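Local atomic coordinates of FimU protein (Pseudomonas aeruginosa, PDB entry 4IPV), a protein that is probably a minor pilin of the type IV pilus system, a membrane-anchored relative of the type II secretion pseudopilin GspH. Residues N9-A14 with G112-S117; S13-L18 with F102-N107; M21-R26 with G122-E127; I36-L41 with K48-G53. All coordinates share one frame; numbering follows the deposited sequence. Where two conformers were deposited one is given.

Contact 1: residues N9-A14 with G112-S117; sequences NELQSA and GGRVLS
L11 and Q12, on the first turn of helix 10-32, both meet the side chain of R114. The methyl CD2 of L11 lies 3.4 Å from R114 CG, a tight contact with the aliphatic base of the arginine, while L11 CD1 turns to the chain where it leaves G112, 3.8 Å from the carbonyl oxygen G112 O. The one direct hydrogen bond runs from R114 NH1 to Q12 OE1 over 2.9 Å, with an N-H...O angle of 132°, well short of straight. The oxygen sits at the edge of the guanidinium, in its plane, yet the amide and guanidinium planes are turned 47° apart. A water joins the same two groups, accepting from Q12 NE2 and from R114 NH2.

Bends at chi2 and chi3 turn the R114 chain so that its guanidinium edge comes alongside Q12. R114 NH2 also donates to E127 O and Q12 NE2 bonds to E16, one turn on, so each flat group has a further partner that limits its rotation. This partly exposed contact sets the beginning of the helix beside strand 109-118, an arrangement of the pilin fold, in which an N-terminal helix packs on an antiparallel sheet.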
loop_
_atom_site.group_PDB
_atom_site.type_symbol
_atom_site.label_atom_id
_atom_site.label_comp_id
_atom_site.label_asym_id
_atom_site.label_seq_id
_atom_site.Cartn_x
_atom_site.Cartn_y
_atom_site.Cartn_z
ATOM N N ASN A 9 12.548 -1.261 14.770
ATOM C CA ASN A 9 11.174 -1.076 15.223
ATOM C C ASN A 9 10.411 -0.134 14.305
ATOM O O ASN A 9 9.241 -0.360 14.006
ATOM C CB ASN A 9 11.139 -0.560 16.661
ATOM N N GLU A 10 11.085 0.912 13.839
ATOM C CA GLU A 10 10.452 1.909 12.987
ATOM C C GLU A 10 10.000 1.307 11.663
ATOM O O GLU A 10 8.889 1.564 11.202
ATOM C CB GLU A 10 11.403 3.077 12.727
ATOM N N LEU A 11 10.860 0.505 11.046
ATOM C CA LEU A 11 10.497 -0.122 9.783
ATOM C C LEU A 11 9.393 -1.174 9.968
ATOM O O LEU A 11 8.490 -1.281 9.143
ATOM C CB LEU A 11 11.729 -0.686 9.063
ATOM C CG LEU A 11 11.529 -0.814 7.549
ATOM C CD1 LEU A 11 12.808 -0.579 6.777
ATOM C CD2 LEU A 11 10.985 -2.185 7.227
ATOM N N GLN A 12 9.447 -1.930 11.061
ATOM C CA GLN A 12 8.392 -2.888 11.370
ATOM C C GLN A 12 7.046 -2.179 11.481
ATOM O O GLN A 12 6.052 -2.614 10.887
ATOM C CB GLN A 12 8.709 -3.613 12.676
ATOM C CG GLN A 12 7.655 -4.626 13.061
ATOM C CD GLN A 12 7.656 -5.840 12.153
ATOM O OE1 GLN A 12 8.715 -6.316 11.745
ATOM N NE2 GLN A 12 6.475 -6.351 11.842
ATOM N N SER A 13 7.016 -1.091 12.249
ATOM C CA SER A 13 5.794 -0.314 12.430
ATOM C C SER A 13 5.277 0.256 11.113
ATOM O O SER A 13 4.083 0.233 10.852
ATOM C CB SER A 13 6.003 0.813 13.444
ATOM O OG SER A 13 6.225 0.287 14.739
ATOM N N ALA A 14 6.181 0.765 10.284
ATOM C CA ALA A 14 5.796 1.324 8.996
ATOM C C ALA A 14 5.156 0.257 8.110
ATOM O O ALA A 14 4.088 0.474 7.517
ATOM C CB ALA A 14 7.022 1.918 8.313
ATOM N N GLY A 112 17.673 -4.780 5.676
ATOM C CA GLY A 112 16.649 -4.605 6.693
ATOM C C GLY A 112 15.272 -4.266 6.160
ATOM O O GLY A 112 14.353 -4.004 6.936
ATOM N N GLY A 113 15.119 -4.263 4.841
ATOM C CA GLY A 113 13.860 -3.854 4.241
ATOM C C GLY A 113 12.816 -4.953 4.267
ATOM O O GLY A 113 13.115 -6.111 4.568
ATOM N N ARG A 114 11.579 -4.600 3.937
ATOM C CA ARG A 114 10.491 -5.566 3.956
ATOM C C ARG A 114 9.709 -5.536 2.651
ATOM O O ARG A 114 9.698 -4.527 1.935
ATOM C CB ARG A 114 9.544 -5.297 5.125
ATOM C CG ARG A 114 10.206 -5.408 6.485
ATOM C CD ARG A 114 10.741 -6.805 6.745
ATOM N NE ARG A 114 9.658 -7.767 6.893
ATOM C CZ ARG A 114 8.968 -7.941 8.017
ATOM N NH1 ARG A 114 9.256 -7.218 9.092
ATOM N NH2 ARG A 114 7.993 -8.836 8.059
ATOM N N VAL A 115 9.071 -6.659 2.340
ATOM C CA VAL A 115 8.252 -6.805 1.145
ATOM C C VAL A 115 6.807 -7.018 1.544
ATOM O O VAL A 115 6.517 -7.850 2.410
ATOM C CB VAL A 115 8.685 -8.026 0.314
ATOM C CG1 VAL A 115 7.779 -8.194 -0.902
ATOM C CG2 VAL A 115 10.120 -7.891 -0.117
ATOM N N LEU A 116 5.907 -6.270 0.914
ATOM C CA LEU A 116 4.486 -6.471 1.080
ATOM C C LEU A 116 3.928 -6.795 -0.299
ATOM O O LEU A 116 4.054 -5.992 -1.228
ATOM C CB LEU A 116 3.857 -5.203 1.650
ATOM C CG LEU A 116 2.544 -5.309 2.411
ATOM C CD1 LEU A 116 2.362 -4.077 3.284
ATOM C CD2 LEU A 116 1.423 -5.436 1.416
ATOM N N SER A 117 3.328 -7.970 -0.427
ATOM C CA SER A 117 2.841 -8.462 -1.707
ATOM C C SER A 117 1.320 -8.455 -1.762
ATOM O O SER A 117 0.642 -8.589 -0.740
ATOM C CB SER A 117 3.347 -9.888 -1.933
ATOM O OG SER A 117 2.806 -10.769 -0.965
HETATM O O HOH W 1 6.736 -8.900 10.554
#

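Contact 2: residues S13-L18 with F102-N107; sequences SAAEEL and FAICQN
The ring of F102 meets L18 at an oblique angle, with the methyl CD2 of L18 4.3 Å from F102 CD2. W46 makes an edge-to-face contact with the same ring, and L22, L116 and E79 also touch the phenylalanine, which is buried beneath the helix. The CD2 methyl of L18 is shared, lying also 4.3 Å from I104 CG1. With CG of L18 trans to the backbone N (chi1 180°), the leucine reaches out from the helix to this point.

Further toward the N terminus of the helix, two alanines supply flat, low ground for I104. A15 CB meets the tip CD1 at 4.3 Å, whereas A14 CB faces the branch methyl CG2 at 4.5 Å. I104 is thus approached on three of its carbons by three helix residues, and its CA is 6.6 Å from that of A15. Helix 13-18 runs at 153° to strand 102-106, their axes 9.4 Å apart. On the strand's other face C105 forms a disulfide with C136.

All five touching residues are buried and every side-chain contact between these segments is apolar, the nearest carbons rather loosely spaced. Helix and sheet are probably held here by burial of apolar surface, without polar bonds between the two segments.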
loop_
_atom_site.group_PDB
_atom_site.type_symbol
_atom_site.label_atom_id
_atom_site.label_comp_id
_atom_site.label_asym_id
_atom_site.label_seq_id
_atom_site.Cartn_x
_atom_site.Cartn_y
_atom_site.Cartn_z
ATOM N N SER A 13 7.016 -1.091 12.249
ATOM C CA SER A 13 5.794 -0.314 12.430
ATOM C C SER A 13 5.277 0.256 11.113
ATOM O O SER A 13 4.083 0.233 10.852
ATOM C CB SER A 13 6.003 0.813 13.444
ATOM O OG SER A 13 6.225 0.287 14.739
ATOM N N ALA A 14 6.181 0.765 10.284
ATOM C CA ALA A 14 5.796 1.324 8.996
ATOM C C ALA A 14 5.156 0.257 8.110
ATOM O O ALA A 14 4.088 0.474 7.517
ATOM C CB ALA A 14 7.022 1.918 8.313
ATOM N N ALA A 15 5.806 -0.902 8.018
ATOM C CA ALA A 15 5.270 -1.998 7.225
ATOM C C ALA A 15 3.891 -2.428 7.736
ATOM O O ALA A 15 2.985 -2.696 6.939
ATOM C CB ALA A 15 6.224 -3.172 7.217
ATOM N N GLU A 16 3.724 -2.488 9.054
ATOM C CA GLU A 16 2.436 -2.866 9.625
ATOM C C GLU A 16 1.363 -1.830 9.345
ATOM O O GLU A 16 0.212 -2.191 9.100
ATOM C CB GLU A 16 2.571 -3.093 11.129
ATOM C CG GLU A 16 3.343 -4.352 11.436
ATOM C CD GLU A 16 3.573 -4.572 12.909
ATOM O OE1 GLU A 16 3.242 -3.682 13.722
ATOM O OE2 GLU A 16 4.097 -5.648 13.258
ATOM N N GLU A 17 1.733 -0.557 9.371
ATOM C CA GLU A 17 0.763 0.498 9.089
ATOM C C GLU A 17 0.308 0.472 7.629
ATOM O O GLU A 17 -0.880 0.619 7.331
ATOM C CB GLU A 17 1.351 1.860 9.447
ATOM C CG GLU A 17 1.446 2.059 10.949
ATOM C CD GLU A 17 2.298 3.239 11.349
ATOM O OE1 GLU A 17 2.440 4.181 10.547
ATOM O OE2 GLU A 17 2.840 3.220 12.479
ATOM N N LEU A 18 1.252 0.279 6.714
ATOM C CA LEU A 18 0.904 0.141 5.304
ATOM C C LEU A 18 0.017 -1.081 5.108
ATOM O O LEU A 18 -0.994 -1.028 4.393
ATOM C CB LEU A 18 2.161 0.020 4.447
ATOM C CG LEU A 18 1.906 -0.136 2.948
ATOM C CD1 LEU A 18 1.046 1.010 2.430
ATOM C CD2 LEU A 18 3.224 -0.159 2.213
ATOM N N PHE A 102 5.315 -4.174 -2.880
ATOM C CA PHE A 102 5.836 -2.984 -2.211
ATOM C C PHE A 102 7.142 -3.292 -1.496
ATOM O O PHE A 102 7.257 -4.307 -0.811
ATOM C CB PHE A 102 4.851 -2.467 -1.170
ATOM C CG PHE A 102 3.618 -1.854 -1.754
ATOM C CD1 PHE A 102 2.497 -2.627 -2.016
ATOM C CD2 PHE A 102 3.576 -0.498 -2.049
ATOM C CE1 PHE A 102 1.346 -2.052 -2.556
ATOM C CE2 PHE A 102 2.444 0.076 -2.589
ATOM C CZ PHE A 102 1.325 -0.695 -2.842
ATOM N N ALA A 103 8.120 -2.406 -1.653
ATOM C CA ALA A 103 9.352 -2.491 -0.895
ATOM C C ALA A 103 9.368 -1.369 0.118
ATOM O O ALA A 103 9.250 -0.200 -0.253
ATOM C CB ALA A 103 10.546 -2.358 -1.825
ATOM N N ILE A 104 9.514 -1.730 1.389
ATOM C CA ILE A 104 9.635 -0.759 2.462
ATOM C C ILE A 104 11.106 -0.747 2.846
ATOM O O ILE A 104 11.643 -1.754 3.310
ATOM C CB ILE A 104 8.756 -1.114 3.676
ATOM C CG1 ILE A 104 7.290 -1.224 3.241
ATOM C CG2 ILE A 104 8.889 -0.040 4.742
ATOM C CD1 ILE A 104 6.815 -2.641 2.989
ATOM N N CYS A 105 11.765 0.381 2.591
ATOM C CA CYS A 105 13.207 0.491 2.778
ATOM C C CYS A 105 13.600 1.645 3.678
ATOM O O CYS A 105 12.896 2.650 3.756
ATOM C CB CYS A 105 13.913 0.708 1.442
ATOM S SG CYS A 105 13.905 -0.679 0.300
ATOM N N GLN A 106 14.748 1.502 4.324
ATOM C CA GLN A 106 15.373 2.588 5.061
ATOM C C GLN A 106 16.575 3.118 4.280
ATOM O O GLN A 106 17.396 2.342 3.788
ATOM C CB GLN A 106 15.849 2.083 6.421
ATOM C CG GLN A 106 16.506 3.145 7.290
ATOM C CD GLN A 106 15.507 4.129 7.851
ATOM O OE1 GLN A 106 15.155 5.111 7.202
ATOM N NE2 GLN A 106 15.039 3.869 9.066
ATOM N N ASN A 107 16.657 4.436 4.144
ATOM C CA ASN A 107 17.805 5.093 3.519
ATOM C C ASN A 107 18.081 4.650 2.087
ATOM O O ASN A 107 19.229 4.663 1.648
ATOM C CB ASN A 107 19.075 4.902 4.360
ATOM C CG ASN A 107 18.976 5.544 5.726
ATOM O OD1 ASN A 107 18.558 6.693 5.855
ATOM N ND2 ASN A 107 19.368 4.804 6.755
#

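Contact 3: residues M21-R26 with G122-E127; sequences MLQYAR and GRIQLE
With CG1 beside its backbone N (chi1 -57°) and the chain then extended, I124 sends its CD1 methyl at the helix, while R26, stretched from CG to NE, runs alongside it from the helix toward G122. The I124 methyl enters between L22 and R26: CD1 is 3.5 Å from the carbonyl oxygen L22 O and 4.0 Å from L22 CB. On the R26 side the same methyl lies 4.0 Å from R26 CD. Q23, bent at chi2, brings its amide beside the I124 branch, the two side chains pointing contrary ways.

Part-way along its chain, R26 CD stands 3.3 Å from the carbonyl oxygen G122 O. R26 NE is near that oxygen too, but the angle is poor and the pair is not a hydrogen bond; NE instead donates to the carbonyl of G92. At the G122 backbone angles (phi 96°) a CB would collide with the preceding carbonyl oxygen.

Strand 124-126, at the edge of its sheet, runs nearly antiparallel to the helix at 167°. I124 also touches L116 and I118, and its side chain reaches F88 of the other sheet. The contact is thus largely apolar: I124 packs against hydrocarbon of L22 and R26, with the Q23 amide alongside, while R26 NE is bonded to G92 O.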
loop_
_atom_site.group_PDB
_atom_site.type_symbol
_atom_site.label_atom_id
_atom_site.label_comp_id
_atom_site.label_asym_id
_atom_site.label_seq_id
_atom_site.Cartn_x
_atom_site.Cartn_y
_atom_site.Cartn_z
ATOM N N MET A 21 -3.551 -0.317 6.304
ATOM C CA MET A 21 -4.257 0.560 5.378
ATOM C C MET A 21 -4.720 -0.192 4.136
ATOM O O MET A 21 -5.869 -0.046 3.704
ATOM C CB MET A 21 -3.378 1.758 4.999
ATOM C CG MET A 21 -3.168 2.738 6.147
ATOM S SD MET A 21 -4.680 3.659 6.574
ATOM C CE MET A 21 -4.780 4.808 5.185
ATOM N N LEU A 22 -3.839 -0.999 3.557
ATOM C CA LEU A 22 -4.213 -1.800 2.391
ATOM C C LEU A 22 -5.340 -2.766 2.756
ATOM O O LEU A 22 -6.312 -2.915 1.998
ATOM C CB LEU A 22 -3.011 -2.585 1.870
ATOM C CG LEU A 22 -1.934 -1.774 1.151
ATOM C CD1 LEU A 22 -0.668 -2.594 1.010
ATOM C CD2 LEU A 22 -2.431 -1.319 -0.218
ATOM N N GLN A 23 -5.217 -3.439 3.900
ATOM C CA GLN A 23 -6.251 -4.380 4.311
ATOM C C GLN A 23 -7.580 -3.677 4.520
ATOM O O GLN A 23 -8.632 -4.245 4.210
ATOM C CB GLN A 23 -5.862 -5.133 5.586
ATOM C CG GLN A 23 -4.549 -5.921 5.512
ATOM C CD GLN A 23 -4.651 -7.253 4.823
ATOM O OE1 GLN A 23 -3.648 -7.960 4.685
ATOM N NE2 GLN A 23 -5.849 -7.623 4.407
ATOM N N TYR A 24 -7.544 -2.454 5.048
ATOM C CA TYR A 24 -8.772 -1.720 5.320
ATOM C C TYR A 24 -9.463 -1.351 4.017
ATOM O O TYR A 24 -10.677 -1.457 3.902
ATOM C CB TYR A 24 -8.473 -0.475 6.157
ATOM C CG TYR A 24 -9.686 0.364 6.454
ATOM C CD1 TYR A 24 -10.567 0.018 7.471
ATOM C CD2 TYR A 24 -9.953 1.514 5.716
ATOM C CE1 TYR A 24 -11.684 0.794 7.741
ATOM C CE2 TYR A 24 -11.062 2.287 5.978
ATOM C CZ TYR A 24 -11.917 1.927 6.988
ATOM O OH TYR A 24 -13.029 2.706 7.247
ATOM N N ALA A 25 -8.698 -0.896 3.029
ATOM C CA ALA A 25 -9.287 -0.590 1.732
ATOM C C ALA A 25 -9.974 -1.822 1.135
ATOM O O ALA A 25 -11.117 -1.737 0.658
ATOM C CB ALA A 25 -8.231 -0.043 0.791
ATOM N N ARG A 26 -9.307 -2.969 1.194
ATOM C CA ARG A 26 -9.874 -4.202 0.669
ATOM C C ARG A 26 -11.122 -4.615 1.448
ATOM O O ARG A 26 -12.139 -4.984 0.855
ATOM C CB ARG A 26 -8.835 -5.330 0.704
ATOM C CG ARG A 26 -9.365 -6.629 0.147
ATOM C CD ARG A 26 -8.332 -7.745 0.170
ATOM N NE ARG A 26 -8.946 -9.002 -0.243
ATOM C CZ ARG A 26 -9.627 -9.794 0.586
ATOM N NH1 ARG A 26 -9.767 -9.460 1.863
ATOM N NH2 ARG A 26 -10.173 -10.920 0.143
ATOM N N GLY A 122 -5.993 -10.713 -4.790
ATOM C CA GLY A 122 -6.158 -9.562 -3.924
ATOM C C GLY A 122 -5.659 -9.792 -2.510
ATOM O O GLY A 122 -5.842 -8.943 -1.643
ATOM N N ARG A 123 -5.012 -10.932 -2.281
ATOM C CA ARG A 123 -4.501 -11.280 -0.955
ATOM C C ARG A 123 -3.251 -10.477 -0.606
ATOM O O ARG A 123 -2.246 -10.533 -1.311
ATOM C CB ARG A 123 -4.185 -12.772 -0.879
ATOM N N ILE A 124 -3.319 -9.743 0.499
ATOM C CA ILE A 124 -2.250 -8.860 0.949
ATOM C C ILE A 124 -1.420 -9.566 2.014
ATOM O O ILE A 124 -1.967 -10.058 3.000
ATOM C CB ILE A 124 -2.850 -7.584 1.565
ATOM C CG1 ILE A 124 -3.769 -6.885 0.563
ATOM C CG2 ILE A 124 -1.764 -6.650 2.034
ATOM C CD1 ILE A 124 -4.850 -6.052 1.231
ATOM N N GLN A 125 -0.107 -9.622 1.815
ATOM C CA GLN A 125 0.775 -10.326 2.738
ATOM C C GLN A 125 2.051 -9.545 3.018
ATOM O O GLN A 125 2.804 -9.216 2.096
ATOM C CB GLN A 125 1.140 -11.698 2.169
ATOM N N LEU A 126 2.298 -9.238 4.288
ATOM C CA LEU A 126 3.586 -8.703 4.703
ATOM C C LEU A 126 4.527 -9.890 4.865
ATOM O O LEU A 126 4.342 -10.720 5.754
ATOM C CB LEU A 126 3.463 -7.910 6.000
ATOM C CG LEU A 126 4.777 -7.500 6.673
ATOM C CD1 LEU A 126 5.621 -6.641 5.749
ATOM C CD2 LEU A 126 4.496 -6.768 7.986
ATOM N N GLU A 127 5.508 -9.986 3.977
ATOM C CA GLU A 127 6.394 -11.135 3.918
ATOM C C GLU A 127 7.393 -11.120 5.068
ATOM O O GLU A 127 7.716 -10.058 5.594
ATOM C CB GLU A 127 7.133 -11.149 2.571
ATOM C CG GLU A 127 6.211 -11.175 1.355
ATOM C CD GLU A 127 5.484 -12.490 1.187
ATOM O OE1 GLU A 127 5.826 -13.464 1.891
ATOM O OE2 GLU A 127 4.570 -12.554 0.338
#

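Contact 4: residues I36-L41 with K48-G53; sequences ISIQAL and KGLSIG
S37 N donates to G53 O over 2.8 Å, the shortest polar bond of this pair, and the exchange is returned by G53 N to S37 O at 2.9 Å. In both the donor is tilted from the carbonyl plane. The next hydrogen-bonded pair is Q39 with S51: Q39 N reaches S51 O at 2.9 Å almost along the C=O axis, and S51 N gives a bond to Q39 O in the carbonyl plane. Beyond the A40/L50 pair, L41 N reaches G49 O at 3.0 Å with a nearly straight N-H (172°), from above the carbonyl plane. Several acceptors take a second, weaker donor, as when I52 CA-H points at S37 O.

The two strands form a beta hairpin, in which I38/I52 and A40/L50 are the non-hydrogen-bonded pairs. Their side chains line one face, turned to helix 10-32, where M21 meets I38, L50 and I52. I38 and I52 run together in the same direction, CG1 to CG1 at 3.8 Å. I38 puts CG1 trans to its N (chi1 176°), leaving CG2 in the crowded position between N and the carbonyl carbon. I36 crosses I52 at about a right angle, their CG2 methyls 3.8 Å apart.

The other face carries S37, Q39 and S51. The hydroxyl of S37 bonds to T87 and the Q39 amide to G58.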
loop_
_atom_site.group_PDB
_atom_site.type_symbol
_atom_site.label_atom_id
_atom_site.label_comp_id
_atom_site.label_asym_id
_atom_site.label_seq_id
_atom_site.Cartn_x
_atom_site.Cartn_y
_atom_site.Cartn_z
ATOM N N ILE A 36 -13.430 0.373 -3.730
ATOM C CA ILE A 36 -12.829 1.287 -2.772
ATOM C C ILE A 36 -11.334 1.329 -3.043
ATOM O O ILE A 36 -10.692 0.292 -3.220
ATOM C CB ILE A 36 -13.102 0.871 -1.314
ATOM C CG1 ILE A 36 -14.598 0.908 -1.011
ATOM C CG2 ILE A 36 -12.327 1.778 -0.350
ATOM C CD1 ILE A 36 -15.226 2.296 -1.069
ATOM N N SER A 37 -10.794 2.541 -3.114
ATOM C CA SER A 37 -9.414 2.734 -3.511
ATOM C C SER A 37 -8.552 3.237 -2.374
ATOM O O SER A 37 -9.034 3.696 -1.337
ATOM C CB SER A 37 -9.332 3.717 -4.687
ATOM O OG SER A 37 -10.051 3.227 -5.809
ATOM N N ILE A 38 -7.249 3.131 -2.592
ATOM C CA ILE A 38 -6.265 3.693 -1.684
ATOM C C ILE A 38 -5.216 4.404 -2.535
ATOM O O ILE A 38 -4.788 3.889 -3.572
ATOM C CB ILE A 38 -5.659 2.610 -0.747
ATOM C CG1 ILE A 38 -4.557 3.205 0.132
ATOM C CG2 ILE A 38 -5.185 1.400 -1.547
ATOM C CD1 ILE A 38 -4.079 2.268 1.224
ATOM N N GLN A 39 -4.850 5.616 -2.140
ATOM C CA GLN A 39 -3.999 6.457 -2.969
ATOM C C GLN A 39 -2.839 7.043 -2.169
ATOM O O GLN A 39 -3.043 7.570 -1.064
ATOM C CB GLN A 39 -4.834 7.583 -3.577
ATOM C CG GLN A 39 -4.058 8.486 -4.527
ATOM C CD GLN A 39 -4.957 9.497 -5.173
ATOM O OE1 GLN A 39 -5.765 10.142 -4.503
ATOM N NE2 GLN A 39 -4.859 9.617 -6.489
ATOM N N ALA A 40 -1.634 6.944 -2.733
ATOM C CA ALA A 40 -0.458 7.630 -2.198
ATOM C C ALA A 40 -0.511 9.082 -2.648
ATOM O O ALA A 40 -0.548 9.366 -3.842
ATOM C CB ALA A 40 0.817 6.981 -2.698
ATOM N N LEU A 41 -0.527 9.999 -1.693
ATOM C CA LEU A 41 -0.728 11.406 -2.005
ATOM C C LEU A 41 0.516 12.130 -2.525
ATOM O O LEU A 41 0.397 13.171 -3.165
ATOM C CB LEU A 41 -1.296 12.130 -0.790
ATOM C CG LEU A 41 -2.618 11.540 -0.282
ATOM C CD1 LEU A 41 -3.011 12.202 1.025
ATOM C CD2 LEU A 41 -3.721 11.701 -1.326
ATOM N N LYS A 48 4.306 8.411 2.483
ATOM C CA LYS A 48 4.281 9.877 2.589
ATOM C C LYS A 48 2.865 10.425 2.633
ATOM O O LYS A 48 2.653 11.609 2.382
ATOM C CB LYS A 48 5.076 10.528 1.446
ATOM C CG LYS A 48 6.550 10.134 1.403
ATOM C CD LYS A 48 7.327 10.744 2.547
ATOM C CE LYS A 48 8.827 10.509 2.404
ATOM N NZ LYS A 48 9.176 9.057 2.521
ATOM N N GLY A 49 1.903 9.568 2.952
ATOM C CA GLY A 49 0.520 9.999 3.093
ATOM C C GLY A 49 -0.402 9.160 2.236
ATOM O O GLY A 49 -0.126 8.919 1.057
ATOM N N LEU A 50 -1.514 8.722 2.820
ATOM C CA LEU A 50 -2.494 7.893 2.119
ATOM C C LEU A 50 -3.918 8.345 2.382
ATOM O O LEU A 50 -4.230 8.853 3.459
ATOM C CB LEU A 50 -2.406 6.433 2.580
ATOM C CG LEU A 50 -1.069 5.729 2.367
ATOM C CD1 LEU A 50 -0.942 4.488 3.243
ATOM C CD2 LEU A 50 -0.937 5.348 0.921
ATOM N N SER A 51 -4.773 8.131 1.390
ATOM C CA SER A 51 -6.215 8.310 1.540
ATOM C C SER A 51 -6.901 7.062 1.040
ATOM O O SER A 51 -6.428 6.429 0.105
ATOM C CB SER A 51 -6.715 9.498 0.724
ATOM O OG SER A 51 -6.483 10.720 1.394
ATOM N N ILE A 52 -8.015 6.706 1.677
ATOM C CA ILE A 52 -8.820 5.564 1.283
ATOM C C ILE A 52 -10.241 6.026 1.045
ATOM O O ILE A 52 -10.787 6.793 1.835
ATOM C CB ILE A 52 -8.825 4.494 2.386
ATOM C CG1 ILE A 52 -7.418 3.923 2.528
ATOM C CG2 ILE A 52 -9.831 3.389 2.073
ATOM C CD1 ILE A 52 -7.297 2.913 3.634
ATOM N N GLY A 53 -10.837 5.580 -0.055
ATOM C CA GLY A 53 -12.223 5.894 -0.337
ATOM C C GLY A 53 -12.537 5.775 -1.812
ATOM O O GLY A 53 -11.813 5.131 -2.548
#

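From the N terminus, helix 10-32 contributes the first segment of contacts 1, 2 and 3 in turn, and the strand 36-40 that follows begins contact 4. Contact 4 closes the short hairpin loop, and lies wholly within the larger loops that the other three close. Contact 2 returns to the helix from strand 100-106, contact 1 from the next strand, 109-118, and contact 3 from strand 124-126; contact 3 crosses both contacts 1 and 2. Contacts 1 to 3 thus fasten one helix along the four-stranded sheet. Contact 4 pairs two strands of the other sheet, whose I38 and I52 touch M21 of contact 3, so the helix lies between the two sheets.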